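Local coordinates for protein COMB10 (Helicobacter pylori, PDB 2BHV) that probably serves, as a VirB10-family protein with a periplasmic domain, as a core subunit of the Com type IV secretion system, at residues A[119-123]-A[138-142]. Coordinates in Å, arbitrary orientation, origin at the centre of the assembly. Numbering follows the deposited sequence.
Sequences MLTNA and LIERN
A loop-to-helix packing contact joins 119-123, the end of strand 117-119 and the following loop, to one side of helix 132-146 in the periplasmic β-barrel domain. After L120 (phi/psi -116/-44) the chain is extended again at T121 (-150/128), whose CB points at the helix; the CA atoms of T121 and L138, 7.3 Å apart, are the nearest pair. Segment 138-142 is regular helix, N142 N bonding to L138 O (2.8 Å). T121 faces three helix side chains within about one turn, its CG2 4.4 Å from CD2 of L138 and 3.7 Å from NH1 of R141, its OG1 3.6 Å from OD1 of N142. In the m rotamer this hydroxyl bonds weakly back to O of L120 (2.9 Å). R141 (chi1 to chi3 -86°, -143°, -87°) reaches over to the N122 backbone: its NH2 is 3.2 Å from C of N122, which meets the guanidinium edge, and 3.4 Å from N of A123, a donor like itself. L138 adds its CD2, 3.7 Å from O of N122. The contact buries 251 Å². Beyond the two segments, T121 and N142 touch L151, N142 ND2 bonds to P149 O, and L138 packs on V106, so the helix lies against strand 103-111, the antiparallel neighbour of strand 117-119.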
loop_
_atom_site.group_PDB
_atom_site.type_symbol
_atom_site.label_atom_id
_atom_site.label_comp_id
_atom_site.label_asym_id
_atom_site.label_seq_id
_atom_site.Cartn_x
_atom_site.Cartn_y
_atom_site.Cartn_z
ATOM N N MET A 119 9.985 -1.768 39.764
ATOM C CA MET A 119 10.824 -1.489 38.591
ATOM C C MET A 119 10.904 -2.652 37.620
ATOM O O MET A 119 11.086 -3.801 38.024
ATOM C CB MET A 119 12.237 -1.092 38.998
ATOM C CG MET A 119 12.552 0.351 38.713
ATOM S SD MET A 119 11.313 1.430 39.450
ATOM C CE MET A 119 11.621 1.181 41.218
ATOM N N LEU A 120 10.767 -2.337 36.337
ATOM C CA LEU A 120 10.941 -3.308 35.266
ATOM C C LEU A 120 12.138 -2.903 34.405
ATOM O O LEU A 120 12.961 -3.745 34.042
ATOM C CB LEU A 120 9.665 -3.423 34.426
ATOM C CG LEU A 120 8.388 -3.732 35.222
ATOM C CD1 LEU A 120 7.151 -3.266 34.482
ATOM C CD2 LEU A 120 8.262 -5.216 35.577
ATOM N N THR A 121 12.229 -1.611 34.090
ATOM C CA THR A 121 13.366 -1.041 33.370
ATOM C C THR A 121 13.544 0.423 33.797
ATOM O O THR A 121 12.597 1.211 33.744
ATOM C CB THR A 121 13.177 -1.128 31.829
ATOM O OG1 THR A 121 12.853 -2.477 31.436
ATOM C CG2 THR A 121 14.444 -0.685 31.105
ATOM N N ASN A 122 14.763 0.779 34.207
ATOM C CA ASN A 122 15.089 2.120 34.745
ATOM C C ASN A 122 15.120 3.294 33.739
ATOM O O ASN A 122 14.507 3.242 32.677
ATOM C CB ASN A 122 16.455 2.077 35.463
ATOM C CG ASN A 122 16.359 1.630 36.932
ATOM O OD1 ASN A 122 15.347 1.051 37.369
ATOM N ND2 ASN A 122 17.429 1.891 37.702
ATOM N N ALA A 123 15.960 4.294 34.064
ATOM C CA ALA A 123 15.991 5.655 33.440
ATOM C C ALA A 123 14.784 6.023 32.564
ATOM O O ALA A 123 14.355 7.177 32.547
ATOM C CB ALA A 123 17.340 5.931 32.704
ATOM N N LEU A 138 16.469 1.941 25.873
ATOM C CA LEU A 138 15.876 1.007 26.811
ATOM C C LEU A 138 15.864 -0.373 26.173
ATOM O O LEU A 138 16.219 -1.368 26.813
ATOM C CB LEU A 138 14.471 1.447 27.217
ATOM C CG LEU A 138 14.240 2.753 27.997
ATOM C CD1 LEU A 138 12.904 2.657 28.674
ATOM C CD2 LEU A 138 15.307 3.063 29.026
ATOM N N ILE A 139 15.491 -0.399 24.892
ATOM C CA ILE A 139 15.487 -1.605 24.077
ATOM C C ILE A 139 16.886 -2.179 23.935
ATOM O O ILE A 139 17.078 -3.393 24.040
ATOM C CB ILE A 139 14.884 -1.331 22.691
ATOM C CG1 ILE A 139 13.356 -1.251 22.791
ATOM C CG2 ILE A 139 15.272 -2.412 21.704
ATOM C CD1 ILE A 139 12.667 -0.688 21.547
ATOM N N GLU A 140 17.856 -1.304 23.704
ATOM C CA GLU A 140 19.260 -1.705 23.628
ATOM C C GLU A 140 19.814 -2.222 24.968
ATOM O O GLU A 140 20.544 -3.211 24.997
ATOM C CB GLU A 140 20.113 -0.552 23.110
ATOM C CG GLU A 140 21.600 -0.838 23.136
ATOM C CD GLU A 140 22.369 0.066 22.217
ATOM O OE1 GLU A 140 21.784 1.053 21.728
ATOM O OE2 GLU A 140 23.562 -0.210 21.979
ATOM N N ARG A 141 19.472 -1.542 26.061
ATOM C CA ARG A 141 19.847 -1.999 27.401
ATOM C C ARG A 141 19.272 -3.390 27.619
ATOM O O ARG A 141 20.000 -4.324 27.958
ATOM C CB ARG A 141 19.360 -1.028 28.502
ATOM C CG ARG A 141 20.318 0.153 28.810
ATOM C CD ARG A 141 20.367 0.517 30.320
ATOM N NE ARG A 141 19.335 1.476 30.757
ATOM C CZ ARG A 141 18.252 1.174 31.492
ATOM N NH1 ARG A 141 18.013 -0.081 31.885
ATOM N NH2 ARG A 141 17.393 2.135 31.844
ATOM N N ASN A 142 17.963 -3.513 27.397
ATOM C CA ASN A 142 17.255 -4.774 27.557
ATOM C C ASN A 142 17.938 -5.906 26.823
ATOM O O ASN A 142 18.069 -7.007 27.361
ATOM C CB ASN A 142 15.819 -4.645 27.054
ATOM C CG ASN A 142 14.866 -4.144 28.118
ATOM O OD1 ASN A 142 15.186 -4.124 29.312
ATOM N ND2 ASN A 142 13.673 -3.743 27.688
#